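Local coordinates for Cif-like 1 wild-type (Burkholderia cenocepacia, PDB 7JQX), which probably works as an octameric epoxide hydrolase of the Cif-like type, built on the alpha/beta hydrolase fold, at residues P16-G21 with T60-R65; L33-L38 with D82-G87; G121-V126 with L146-P151; A240-K245 with R268-D273. All coordinates share one frame; numbering follows the deposited sequence.

Contact 1. Residues P16-G21 with T60-R65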
loop_
_atom_site.group_PDB
_atom_site.type_symbol
_atom_site.label_atom_id
_atom_site.label_comp_id
_atom_site.label_asym_id
_atom_site.label_seq_id
_atom_site.Cartn_x
_atom_site.Cartn_y
_atom_site.Cartn_z
ATOM N N PRO A 16 4.509 -14.475 -28.377
ATOM C CA PRO A 16 4.215 -13.066 -28.097
ATOM C C PRO A 16 5.050 -12.127 -28.955
ATOM O O PRO A 16 6.095 -12.499 -29.487
ATOM C CB PRO A 16 4.595 -12.912 -26.622
ATOM C CG PRO A 16 5.705 -13.913 -26.421
ATOM C CD PRO A 16 5.386 -15.079 -27.352
ATOM N N GLY A 17 4.568 -10.885 -29.061
ATOM C CA GLY A 17 5.330 -9.784 -29.625
ATOM C C GLY A 17 4.980 -9.488 -31.077
ATOM O O GLY A 17 4.125 -10.120 -31.697
ATOM N N LEU A 18 5.678 -8.493 -31.611
ATOM C CA LEU A 18 5.529 -8.100 -33.003
ATOM C C LEU A 18 6.050 -9.199 -33.921
ATOM O O LEU A 18 7.078 -9.816 -33.622
ATOM C CB LEU A 18 6.342 -6.830 -33.242
ATOM C CG LEU A 18 5.729 -5.445 -33.242
ATOM C CD1 LEU A 18 4.763 -5.283 -32.117
ATOM C CD2 LEU A 18 6.860 -4.450 -33.078
ATOM N N PRO A 19 5.423 -9.422 -35.075
ATOM C CA PRO A 19 5.952 -10.418 -36.011
ATOM C C PRO A 19 7.311 -10.002 -36.544
ATOM O O PRO A 19 7.686 -8.828 -36.527
ATOM C CB PRO A 19 4.903 -10.455 -37.128
ATOM C CG PRO A 19 4.167 -9.163 -36.991
ATOM C CD PRO A 19 4.137 -8.876 -35.536
ATOM N N ALA A 20 8.049 -11.001 -37.024
ATOM C CA ALA A 20 9.405 -10.789 -37.528
ATOM C C ALA A 20 9.411 -9.763 -38.653
ATOM O O ALA A 20 8.603 -9.833 -39.583
ATOM C CB ALA A 20 10.015 -12.111 -38.011
ATOM N N GLY A 21 10.299 -8.787 -38.544
ATOM C CA GLY A 21 10.419 -7.784 -39.571
ATOM C C GLY A 21 9.529 -6.576 -39.386
ATOM O O GLY A 21 9.661 -5.621 -40.167
ATOM N N THR A 60 -5.233 -1.047 -28.103
ATOM C CA THR A 60 -4.483 -0.004 -28.782
ATOM C C THR A 60 -4.271 -0.447 -30.228
ATOM O O THR A 60 -4.748 -1.512 -30.642
ATOM C CB THR A 60 -3.115 0.214 -28.145
ATOM O OG1 THR A 60 -2.323 -0.964 -28.371
ATOM C CG2 THR A 60 -3.236 0.494 -26.655
ATOM N N TRP A 61 -3.505 0.350 -30.992
ATOM C CA TRP A 61 -3.148 -0.046 -32.360
ATOM C C TRP A 61 -2.564 -1.452 -32.407
ATOM O O TRP A 61 -2.761 -2.182 -33.387
ATOM C CB TRP A 61 -2.136 0.942 -32.949
ATOM C CG TRP A 61 -0.780 0.805 -32.334
ATOM C CD1 TRP A 61 -0.289 1.517 -31.284
ATOM C CD2 TRP A 61 0.250 -0.117 -32.720
ATOM N NE1 TRP A 61 0.985 1.098 -30.981
ATOM C CE2 TRP A 61 1.343 0.101 -31.855
ATOM C CE3 TRP A 61 0.354 -1.099 -33.719
ATOM C CZ2 TRP A 61 2.533 -0.631 -31.951
ATOM C CZ3 TRP A 61 1.548 -1.835 -33.814
ATOM C CH2 TRP A 61 2.615 -1.590 -32.933
ATOM N N TYR A 62 -1.902 -1.864 -31.322
ATOM C CA TYR A 62 -1.159 -3.117 -31.259
ATOM C C TYR A 62 -2.014 -4.328 -31.590
ATOM O O TYR A 62 -1.477 -5.352 -32.041
ATOM C CB TYR A 62 -0.548 -3.235 -29.856
ATOM C CG TYR A 62 0.340 -4.422 -29.571
ATOM C CD1 TYR A 62 1.677 -4.437 -29.966
ATOM C CD2 TYR A 62 -0.143 -5.511 -28.854
ATOM C CE1 TYR A 62 2.501 -5.517 -29.679
ATOM C CE2 TYR A 62 0.671 -6.603 -28.558
ATOM C CZ TYR A 62 1.997 -6.595 -28.967
ATOM O OH TYR A 62 2.795 -7.677 -28.665
ATOM N N THR A 63 -3.337 -4.233 -31.442
ATOM C CA THR A 63 -4.159 -5.401 -31.735
ATOM C C THR A 63 -4.046 -5.849 -33.186
ATOM O O THR A 63 -4.303 -7.019 -33.487
ATOM C CB THR A 63 -5.626 -5.100 -31.395
ATOM O OG1 THR A 63 -6.368 -6.313 -31.403
ATOM C CG2 THR A 63 -6.274 -4.134 -32.403
ATOM N N TRP A 64 -3.641 -4.955 -34.086
ATOM C CA TRP A 64 -3.559 -5.224 -35.517
ATOM C C TRP A 64 -2.179 -5.702 -35.967
ATOM O O TRP A 64 -1.962 -5.847 -37.169
ATOM C CB TRP A 64 -3.937 -3.962 -36.309
ATOM C CG TRP A 64 -5.253 -3.354 -35.919
ATOM C CD1 TRP A 64 -5.456 -2.239 -35.162
ATOM C CD2 TRP A 64 -6.545 -3.828 -36.289
ATOM N NE1 TRP A 64 -6.807 -1.990 -35.025
ATOM C CE2 TRP A 64 -7.495 -2.951 -35.718
ATOM C CE3 TRP A 64 -6.995 -4.911 -37.046
ATOM C CZ2 TRP A 64 -8.867 -3.141 -35.862
ATOM C CZ3 TRP A 64 -8.361 -5.085 -37.209
ATOM C CH2 TRP A 64 -9.281 -4.203 -36.614
ATOM N N ARG A 65 -1.252 -5.938 -35.035
ATOM C CA ARG A 65 0.143 -6.217 -35.373
ATOM C C ARG A 65 0.310 -7.336 -36.406
ATOM O O ARG A 65 1.256 -7.301 -37.205
ATOM C CB ARG A 65 0.916 -6.540 -34.092
ATOM C CG ARG A 65 0.410 -7.798 -33.370
ATOM C CD ARG A 65 0.764 -7.806 -31.876
ATOM N NE ARG A 65 0.243 -8.990 -31.187
ATOM C CZ ARG A 65 -0.980 -9.073 -30.656
ATOM N NH1 ARG A 65 -1.809 -8.035 -30.738
ATOM N NH2 ARG A 65 -1.377 -10.187 -30.039
HETATM O O HOH W 1 1.850 -11.453 -30.746
#
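L18 and Y62 meet where the N-terminal arm lies against the loop that follows strand 50-54 of the alpha/beta hydrolase fold. Residues 61-64 form a 3-10 turn, opened by an ST turn in which T60 OG1 accepts from the backbone N of Y62. The apolar part of the contact is small and local. L18 CD1 comes to the edge of the Y62 ring, near its plane and 3.3 Å from CE1, a tight approach, while the indole of W61 borders the same methyl. P19 adds its ring, with CG 3.5 Å from the carbonyl oxygen of R65.

The polar part is indirect. G17 has no side chain, and its CA rests 3.4 Å from Y62 OH; that hydroxyl and G17 N both bond to D207 OD1, which ties the two segments through helix 205-215. Water 1 spans G17 O at 2.8 Å and R65 NE, from which it accepts at 3.0 Å in the plane of the guanidinium.

R65 is held flat over Y62. Its CG sits between the backbone N and the carbonyl carbon (chi1 63°), which turns the chain back across the tyrosine, with CD over one ring face. NH2 pairs with D288. The carbonyl oxygen of Y62 is gripped from opposite faces, by R65 N and by R65 NH1 at 3.0 Å, the latter nearly straight (163°).

Contact 2. Residues L33-L38 with D82-G87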
loop_
_atom_site.group_PDB
_atom_site.type_symbol
_atom_site.label_atom_id
_atom_site.label_comp_id
_atom_site.label_asym_id
_atom_site.label_seq_id
_atom_site.Cartn_x
_atom_site.Cartn_y
_atom_site.Cartn_z
ATOM N N LEU A 33 -4.270 17.529 -33.956
ATOM C CA LEU A 33 -5.509 18.082 -34.418
ATOM C C LEU A 33 -5.725 19.406 -33.660
ATOM O O LEU A 33 -4.833 19.901 -33.004
ATOM C CB LEU A 33 -6.641 17.090 -34.279
ATOM C CG LEU A 33 -6.277 15.722 -34.814
ATOM C CD1 LEU A 33 -7.354 14.705 -34.613
ATOM C CD2 LEU A 33 -5.901 15.741 -36.262
ATOM N N ASP A 34 -6.896 19.983 -33.708
ATOM C CA ASP A 34 -7.068 21.290 -33.098
ATOM C C ASP A 34 -6.800 21.345 -31.627
ATOM O O ASP A 34 -6.095 22.195 -31.148
ATOM C CB ASP A 34 -8.491 21.754 -33.298
ATOM C CG ASP A 34 -8.763 22.202 -34.686
ATOM O OD1 ASP A 34 -7.818 22.240 -35.490
ATOM O OD2 ASP A 34 -9.937 22.522 -34.955
ATOM N N ASP A 35 -7.296 20.357 -30.937
ATOM C CA ASP A 35 -7.147 20.297 -29.508
ATOM C C ASP A 35 -6.254 19.125 -29.047
ATOM O O ASP A 35 -5.352 19.262 -28.226
ATOM C CB ASP A 35 -8.570 20.121 -28.952
ATOM C CG ASP A 35 -9.491 19.354 -29.922
ATOM O OD1 ASP A 35 -9.060 19.122 -31.076
ATOM O OD2 ASP A 35 -10.619 18.991 -29.550
ATOM N N VAL A 36 -6.534 18.001 -29.678
ATOM C CA VAL A 36 -6.015 16.684 -29.412
ATOM C C VAL A 36 -4.916 16.102 -30.281
ATOM O O VAL A 36 -4.964 16.229 -31.451
ATOM C CB VAL A 36 -7.239 15.804 -29.565
ATOM C CG1 VAL A 36 -6.985 14.389 -29.224
ATOM C CG2 VAL A 36 -8.284 16.337 -28.638
ATOM N N ARG A 37 -3.947 15.431 -29.676
ATOM C CA ARG A 37 -2.893 14.798 -30.428
ATOM C C ARG A 37 -3.182 13.307 -30.492
ATOM O O ARG A 37 -3.383 12.698 -29.500
ATOM C CB ARG A 37 -1.530 15.058 -29.817
ATOM C CG ARG A 37 -0.392 14.459 -30.601
ATOM C CD ARG A 37 0.954 14.858 -30.071
ATOM N NE ARG A 37 1.264 14.100 -28.904
ATOM C CZ ARG A 37 2.400 14.138 -28.255
ATOM N NH1 ARG A 37 3.350 14.916 -28.639
ATOM N NH2 ARG A 37 2.557 13.409 -27.197
ATOM N N LEU A 38 -3.178 12.736 -31.681
ATOM C CA LEU A 38 -3.463 11.326 -31.870
ATOM C C LEU A 38 -2.192 10.594 -32.262
ATOM O O LEU A 38 -1.417 11.075 -33.095
ATOM C CB LEU A 38 -4.531 11.110 -32.945
ATOM C CG LEU A 38 -5.980 11.418 -32.582
ATOM C CD1 LEU A 38 -6.876 10.858 -33.647
ATOM C CD2 LEU A 38 -6.350 10.819 -31.231
ATOM N N ASP A 82 -4.402 4.948 -32.561
ATOM C CA ASP A 82 -4.917 5.021 -31.190
ATOM C C ASP A 82 -5.958 6.132 -31.155
ATOM O O ASP A 82 -5.594 7.310 -31.211
ATOM C CB ASP A 82 -3.798 5.328 -30.192
ATOM C CG ASP A 82 -2.863 4.155 -29.957
ATOM O OD1 ASP A 82 -3.266 3.002 -30.220
ATOM O OD2 ASP A 82 -1.720 4.390 -29.490
ATOM N N TYR A 83 -7.246 5.788 -31.071
ATOM C CA TYR A 83 -8.245 6.863 -31.118
ATOM C C TYR A 83 -8.202 7.704 -29.835
ATOM O O TYR A 83 -7.493 7.382 -28.883
ATOM C CB TYR A 83 -9.658 6.317 -31.386
ATOM C CG TYR A 83 -10.186 5.225 -30.478
ATOM C CD1 TYR A 83 -10.199 5.364 -29.097
ATOM C CD2 TYR A 83 -10.737 4.076 -31.018
ATOM C CE1 TYR A 83 -10.706 4.375 -28.287
ATOM C CE2 TYR A 83 -11.240 3.078 -30.217
ATOM C CZ TYR A 83 -11.236 3.236 -28.850
ATOM O OH TYR A 83 -11.736 2.236 -28.034
ATOM N N ARG A 84 -8.958 8.809 -29.834
ATOM C CA ARG A 84 -9.017 9.753 -28.715
ATOM C C ARG A 84 -9.072 9.054 -27.362
ATOM O O ARG A 84 -9.993 8.277 -27.090
ATOM C CB ARG A 84 -10.244 10.663 -28.858
ATOM C CG ARG A 84 -10.348 11.737 -27.764
ATOM C CD ARG A 84 -11.577 12.656 -27.935
ATOM N NE ARG A 84 -11.366 13.611 -29.021
ATOM C CZ ARG A 84 -11.470 14.928 -28.906
ATOM N NH1 ARG A 84 -11.250 15.685 -29.963
ATOM N NH2 ARG A 84 -11.818 15.480 -27.751
ATOM N N GLY A 85 -8.066 9.307 -26.519
ATOM C CA GLY A 85 -8.043 8.780 -25.165
ATOM C C GLY A 85 -7.322 7.456 -24.978
ATOM O O GLY A 85 -7.055 7.076 -23.827
ATOM N N ALA A 86 -6.986 6.745 -26.057
ATOM C CA ALA A 86 -6.402 5.413 -25.959
ATOM C C ALA A 86 -4.916 5.423 -26.306
ATOM O O ALA A 86 -4.430 6.266 -27.072
ATOM C CB ALA A 86 -7.124 4.419 -26.883
ATOM N N GLY A 87 -4.206 4.441 -25.763
ATOM C CA GLY A 87 -2.814 4.250 -26.144
ATOM C C GLY A 87 -1.990 5.485 -25.844
ATOM O O GLY A 87 -2.086 6.066 -24.758
#
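R84 reaches across to V36 and D35, and its side chain is a compact example of one arginine serving several partners. The chain leaves CB with CG opposite the backbone N (chi1 -177°) and runs straight through CG to CD, a stalk that carries the head over to the 33-38 loop. A bend at chi3 (-75°) then swings the guanidinium onto V36. NE lies 4.1 Å from V36 CG2 and is spent on a salt bridge with D104 OD1. CZ follows at 3.5 Å from the same methyl, which presses on one face of the group, set off toward its rim. NH1 is nearer still, 3.3 Å from V36 CG2, and it also donates a weak, long bond of 3.4 Å to D35 OD2. That carboxylate stands at the guanidinium edge with its own plane turned 66° away, a loose salt bridge rather than a two-pronged one. NH2 donates to the carbonyl of G94. With D104 as the stronger acidic partner, D35 probably supplies a secondary share of the charge balance.

Nearer the backbone, L38 CD2 touches D82 O and R84 N, each at 3.6 Å, just where a type II turn from Y83 to A86 begins with G85 in its third position. Strands 37-43 and 77-82 are antiparallel neighbours here, joined by backbone bonding between D82 and H39; helix 98-111 brings D104 to R84 and packs against L33, while R37 bonds to K196 and T199 of a second subunit.

Contact 3. Residues G121-V126 with L146-P151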
loop_
_atom_site.group_PDB
_atom_site.type_symbol
_atom_site.label_atom_id
_atom_site.label_comp_id
_atom_site.label_asym_id
_atom_site.label_seq_id
_atom_site.Cartn_x
_atom_site.Cartn_y
_atom_site.Cartn_z
ATOM N N GLY A 121 -12.908 -1.627 -38.405
ATOM C CA GLY A 121 -13.077 -1.326 -36.982
ATOM C C GLY A 121 -13.518 -2.576 -36.241
ATOM O O GLY A 121 -14.099 -3.497 -36.818
ATOM N N ARG A 122 -13.160 -2.629 -34.949
ATOM C CA ARG A 122 -13.716 -3.643 -34.054
ATOM C C ARG A 122 -14.113 -2.984 -32.731
ATOM O O ARG A 122 -13.510 -1.991 -32.317
ATOM C CB ARG A 122 -12.745 -4.830 -33.852
ATOM C CG ARG A 122 -11.607 -4.632 -32.865
ATOM C CD ARG A 122 -10.988 -5.996 -32.495
ATOM N NE ARG A 122 -11.946 -6.821 -31.771
ATOM C CZ ARG A 122 -12.334 -6.581 -30.516
ATOM N NH1 ARG A 122 -11.827 -5.540 -29.840
ATOM N NH2 ARG A 122 -13.238 -7.375 -29.934
ATOM N N ASP A 123 -15.174 -3.510 -32.101
ATOM C CA ASP A 123 -15.711 -3.016 -30.820
ATOM C C ASP A 123 -15.987 -1.504 -30.835
ATOM O O ASP A 123 -16.743 -1.032 -31.691
ATOM C CB ASP A 123 -14.764 -3.406 -29.674
ATOM C CG ASP A 123 -15.318 -3.040 -28.305
ATOM O OD1 ASP A 123 -14.727 -2.160 -27.638
ATOM O OD2 ASP A 123 -16.356 -3.597 -27.914
ATOM N N ILE A 124 -15.426 -0.729 -29.895
ATOM C CA ILE A 124 -15.631 0.719 -29.945
ATOM C C ILE A 124 -15.182 1.256 -31.298
ATOM O O ILE A 124 -15.776 2.197 -31.833
ATOM C CB ILE A 124 -14.882 1.438 -28.804
ATOM C CG1 ILE A 124 -15.379 0.990 -27.432
ATOM C CG2 ILE A 124 -15.046 2.959 -28.936
ATOM C CD1 ILE A 124 -16.771 1.497 -27.110
ATOM N N GLY A 125 -14.136 0.660 -31.879
ATOM C CA GLY A 125 -13.642 1.134 -33.158
ATOM C C GLY A 125 -14.605 0.906 -34.304
ATOM O O GLY A 125 -14.620 1.680 -35.266
ATOM N N VAL A 126 -15.421 -0.149 -34.227
ATOM C CA VAL A 126 -16.422 -0.354 -35.266
ATOM C C VAL A 126 -17.575 0.619 -35.107
ATOM O O VAL A 126 -18.251 0.931 -36.090
ATOM C CB VAL A 126 -16.924 -1.813 -35.311
ATOM C CG1 VAL A 126 -18.009 -2.061 -34.309
ATOM C CG2 VAL A 126 -17.415 -2.138 -36.719
ATOM N N LEU A 146 -16.026 -5.753 -37.414
ATOM C CA LEU A 146 -15.625 -6.955 -36.695
ATOM C C LEU A 146 -16.206 -7.001 -35.287
ATOM O O LEU A 146 -16.304 -5.974 -34.608
ATOM C CB LEU A 146 -14.088 -7.075 -36.577
ATOM C CG LEU A 146 -13.085 -6.778 -37.701
ATOM C CD1 LEU A 146 -11.672 -7.242 -37.298
ATOM C CD2 LEU A 146 -13.491 -7.386 -39.011
ATOM N N ASP A 147 -16.573 -8.222 -34.871
ATOM C CA ASP A 147 -16.703 -8.670 -33.482
ATOM C C ASP A 147 -17.873 -8.144 -32.634
ATOM O O ASP A 147 -18.412 -8.899 -31.813
ATOM C CB ASP A 147 -15.388 -8.372 -32.769
ATOM C CG ASP A 147 -14.213 -9.109 -33.391
ATOM O OD1 ASP A 147 -14.415 -10.206 -33.969
ATOM O OD2 ASP A 147 -13.085 -8.592 -33.295
ATOM N N VAL A 148 -18.239 -6.870 -32.755
ATOM C CA VAL A 148 -19.218 -6.254 -31.853
ATOM C C VAL A 148 -20.307 -5.535 -32.645
ATOM O O VAL A 148 -20.008 -4.918 -33.678
ATOM C CB VAL A 148 -18.517 -5.294 -30.876
ATOM C CG1 VAL A 148 -19.515 -4.616 -29.943
ATOM C CG2 VAL A 148 -17.461 -6.022 -30.039
ATOM N N PRO A 149 -21.571 -5.588 -32.229
ATOM C CA PRO A 149 -22.613 -4.786 -32.885
ATOM C C PRO A 149 -22.546 -3.316 -32.479
ATOM O O PRO A 149 -21.995 -2.963 -31.439
ATOM C CB PRO A 149 -23.908 -5.427 -32.381
ATOM C CG PRO A 149 -23.520 -5.928 -31.002
ATOM C CD PRO A 149 -22.136 -6.478 -31.193
ATOM N N VAL A 150 -23.126 -2.453 -33.313
ATOM C CA VAL A 150 -23.081 -1.023 -32.999
ATOM C C VAL A 150 -24.364 -0.595 -32.298
ATOM O O VAL A 150 -25.422 -1.211 -32.500
ATOM C CB VAL A 150 -22.854 -0.137 -34.240
ATOM C CG1 VAL A 150 -21.498 -0.441 -34.921
ATOM C CG2 VAL A 150 -24.028 -0.235 -35.212
ATOM N N PRO A 151 -24.312 0.462 -31.483
ATOM C CA PRO A 151 -25.537 0.992 -30.872
ATOM C C PRO A 151 -26.583 1.332 -31.921
ATOM O O PRO A 151 -26.267 1.699 -33.052
ATOM C CB PRO A 151 -25.046 2.245 -30.148
ATOM C CG PRO A 151 -23.627 1.885 -29.772
ATOM C CD PRO A 151 -23.106 1.141 -30.971
#
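R122 and L146 form a buried parallel beta bridge at the ends of neighbouring strands, 117-122 and 140-146, near the centre of the chain. L146 N donates to G121 O at 3.0 Å, and a CA-H...O contact from R122 CA to L146 O, 3.5 Å long, continues the pairing. The two side chains leave on the same face of the sheet, their CB atoms 3.8 Å apart.

The side chain of R122, itself a bridge residue, pairs with D147, the residue just after L146, in a salt bridge. It bends at chi3 and directs NE at D147 OD2, a short bond of 2.6 Å and close to straight (164°). The oxygen lies in the guanidinium plane and uses its anti lone pair. The carboxylate plane is turned 47° from the guanidinium, and the bond is one-pronged, NE to OD2 alone; OD2 also takes a weak bond from the backbone N of L286. NH2 of R122 goes instead to the carbonyl of H284.

Strand 117-122 then turns sharply into helix 124-135. G121, D123 and G125 fit the GxDxG pattern of a nucleophile elbow, and D123 has the strained backbone (phi 52°) usual at the tip of such a turn; it would hold the nucleophile's place, as in related hydrolases. D123 OD1 accepts from the backbone N of W57. V148 lies alongside D123, pointing the same way, and its CG2 meets D123 OD2 at 3.4 Å. Deeper along the helix, V126 CG1 packs on V148 O at 3.5 Å and on V150 CG1 at 3.9 Å, the two valines crossing at about a right angle.

Contact 4. Residues A240-K245 with R268-D273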
loop_
_atom_site.group_PDB
_atom_site.type_symbol
_atom_site.label_atom_id
_atom_site.label_comp_id
_atom_site.label_asym_id
_atom_site.label_seq_id
_atom_site.Cartn_x
_atom_site.Cartn_y
_atom_site.Cartn_z
ATOM N N ALA A 240 -30.595 7.707 -35.636
ATOM C CA ALA A 240 -30.783 8.689 -36.695
ATOM C C ALA A 240 -29.943 8.345 -37.915
ATOM O O ALA A 240 -30.444 8.377 -39.043
ATOM C CB ALA A 240 -30.431 10.088 -36.176
ATOM N N PHE A 241 -28.687 7.936 -37.700
ATOM C CA PHE A 241 -27.825 7.551 -38.817
ATOM C C PHE A 241 -28.441 6.423 -39.618
ATOM O O PHE A 241 -28.323 6.385 -40.848
ATOM C CB PHE A 241 -26.451 7.102 -38.315
ATOM C CG PHE A 241 -25.550 8.220 -37.907
ATOM C CD1 PHE A 241 -25.700 9.479 -38.449
ATOM C CD2 PHE A 241 -24.514 7.993 -37.009
ATOM C CE1 PHE A 241 -24.844 10.505 -38.092
ATOM C CE2 PHE A 241 -23.663 9.014 -36.644
ATOM C CZ PHE A 241 -23.830 10.272 -37.179
ATOM N N MET A 242 -29.104 5.494 -38.931
ATOM C CA MET A 242 -29.602 4.267 -39.538
ATOM C C MET A 242 -30.795 4.490 -40.458
ATOM O O MET A 242 -31.214 3.546 -41.137
ATOM C CB MET A 242 -29.970 3.265 -38.439
ATOM C CG MET A 242 -28.781 2.456 -37.931
ATOM S SD MET A 242 -29.167 1.551 -36.419
ATOM C CE MET A 242 -30.120 0.197 -37.079
ATOM N N LYS A 243 -31.351 5.702 -40.503
ATOM C CA LYS A 243 -32.446 5.960 -41.430
ATOM C C LYS A 243 -31.973 6.060 -42.879
ATOM O O LYS A 243 -32.801 5.986 -43.794
ATOM C CB LYS A 243 -33.182 7.241 -41.007
ATOM C CG LYS A 243 -33.973 7.093 -39.689
ATOM C CD LYS A 243 -34.472 8.449 -39.140
ATOM C CE LYS A 243 -35.907 8.815 -39.615
ATOM N NZ LYS A 243 -35.959 9.554 -40.919
ATOM N N HIS A 244 -30.663 6.157 -43.105
ATOM C CA HIS A 244 -30.059 6.142 -44.433
ATOM C C HIS A 244 -29.064 4.991 -44.479
ATOM O O HIS A 244 -27.987 5.074 -43.874
ATOM C CB HIS A 244 -29.371 7.473 -44.726
ATOM C CG HIS A 244 -30.309 8.635 -44.763
ATOM N ND1 HIS A 244 -31.243 8.804 -45.766
ATOM C CD2 HIS A 244 -30.504 9.652 -43.890
ATOM C CE1 HIS A 244 -31.950 9.892 -45.525
ATOM N NE2 HIS A 244 -31.523 10.425 -44.390
ATOM N N LYS A 245 -29.411 3.926 -45.197
ATOM C CA LYS A 245 -28.531 2.771 -45.270
ATOM C C LYS A 245 -27.257 3.116 -46.025
ATOM O O LYS A 245 -27.249 3.954 -46.930
ATOM C CB LYS A 245 -29.231 1.598 -45.950
ATOM C CG LYS A 245 -29.857 0.658 -44.962
ATOM C CD LYS A 245 -30.696 -0.407 -45.624
ATOM C CE LYS A 245 -31.200 -1.369 -44.573
ATOM N NZ LYS A 245 -31.962 -0.555 -43.569
ATOM N N ARG A 268 -26.594 -5.869 -41.665
ATOM C CA ARG A 268 -27.636 -5.728 -42.679
ATOM C C ARG A 268 -28.681 -4.688 -42.312
ATOM O O ARG A 268 -29.362 -4.177 -43.205
ATOM C CB ARG A 268 -28.309 -7.071 -42.918
ATOM C CG ARG A 268 -27.409 -8.037 -43.677
ATOM C CD ARG A 268 -28.174 -9.252 -44.136
ATOM N NE ARG A 268 -27.361 -10.084 -45.012
ATOM C CZ ARG A 268 -27.065 -11.354 -44.764
ATOM N NH1 ARG A 268 -27.519 -11.940 -43.661
ATOM N NH2 ARG A 268 -26.321 -12.032 -45.626
ATOM N N GLU A 269 -28.781 -4.314 -41.037
ATOM C CA GLU A 269 -29.630 -3.194 -40.668
ATOM C C GLU A 269 -28.972 -1.867 -40.986
ATOM O O GLU A 269 -29.644 -0.832 -40.960
ATOM C CB GLU A 269 -29.974 -3.232 -39.178
ATOM C CG GLU A 269 -30.127 -4.612 -38.567
ATOM C CD GLU A 269 -30.292 -4.550 -37.041
ATOM O OE1 GLU A 269 -29.966 -5.551 -36.343
ATOM O OE2 GLU A 269 -30.741 -3.488 -36.543
ATOM N N LEU A 270 -27.685 -1.884 -41.319
ATOM C CA LEU A 270 -26.894 -0.681 -41.493
ATOM C C LEU A 270 -26.620 -0.336 -42.945
ATOM O O LEU A 270 -26.514 0.851 -43.275
ATOM C CB LEU A 270 -25.535 -0.859 -40.790
ATOM C CG LEU A 270 -25.456 -1.171 -39.310
ATOM C CD1 LEU A 270 -24.167 -0.602 -38.816
ATOM C CD2 LEU A 270 -26.596 -0.532 -38.535
ATOM N N ALA A 271 -26.529 -1.342 -43.811
ATOM C CA ALA A 271 -25.997 -1.150 -45.144
ATOM C C ALA A 271 -26.765 -1.999 -46.144
ATOM O O ALA A 271 -27.336 -3.037 -45.803
ATOM C CB ALA A 271 -24.496 -1.504 -45.180
ATOM N N LEU A 272 -26.709 -1.577 -47.410
ATOM C CA LEU A 272 -27.394 -2.266 -48.500
ATOM C C LEU A 272 -26.565 -3.397 -49.093
ATOM O O LEU A 272 -27.129 -4.422 -49.509
ATOM C CB LEU A 272 -27.707 -1.283 -49.636
ATOM C CG LEU A 272 -28.464 0.031 -49.485
ATOM C CD1 LEU A 272 -28.244 0.906 -50.726
ATOM C CD2 LEU A 272 -29.949 -0.212 -49.269
ATOM N N ASP A 273 -25.238 -3.231 -49.121
ATOM C CA ASP A 273 -24.310 -4.115 -49.829
ATOM C C ASP A 273 -23.417 -4.799 -48.797
ATOM O O ASP A 273 -22.405 -4.229 -48.374
ATOM C CB ASP A 273 -23.505 -3.305 -50.846
ATOM C CG ASP A 273 -22.492 -4.130 -51.588
ATOM O OD1 ASP A 273 -22.564 -5.378 -51.531
ATOM O OD2 ASP A 273 -21.622 -3.515 -52.246
HETATM O O HOH W 2 -27.038 2.989 -42.131
#
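K245 and A271 bring their CA atoms to 4.7 Å where the chain, having left helix 231-241 through a type I turn from F241 to H244, runs beside the segment after helix 262-268. A CA-H...O contact joins K245 CA to L270 O at 3.4 Å, and water 2 spans H244 O and L270 O, though its very short arm to L270 is of doubtful length.

Two side chains carry the rest. M242 spreads over L270 CD2, with CG 3.8 Å from that methyl; its chain turns at chi3 (77°), which keeps CE beside L270 as well and sets it 3.8 Å from E269 OE2. That oxygen takes its hydrogen bond from the backbone N of R154. K245 runs extended past L272, CD to CD2 3.7 Å, until a final turn at chi4 (57°) tucks the tip toward the helix end. There CE lies 3.6 Å from R268 O and NZ 3.5 Å from E269 O.

The chemistry is thus mostly van der Waals, with a lysine ammonium near the carbonyls at the C-terminal end of helix 262-268, an electrostatic arrangement likely to be mildly favourable.

Overall arrangement
Contacts 1 and 4 lie on opposite sides of the chain's centre, about 33 Å apart centre to centre, with contact 3 close to that centre. Contacts 1 and 2 interleave along the chain, and W61 N approaches D82 OD1 at 2.8 Å, a probable hydrogen bond, although their centres are 20 Å apart. Contact 3 follows; contacts 2 and 3 reach the same sheet. Contact 4 closes the series, its centre 15 Å from that of contact 3. Contact 2 meets the likely nucleophile elbow directly, Y83 packing on I124, whereas contacts 1 and 4 touch the neighbouring segment 146-151, W64 at L146 and L270 at V150.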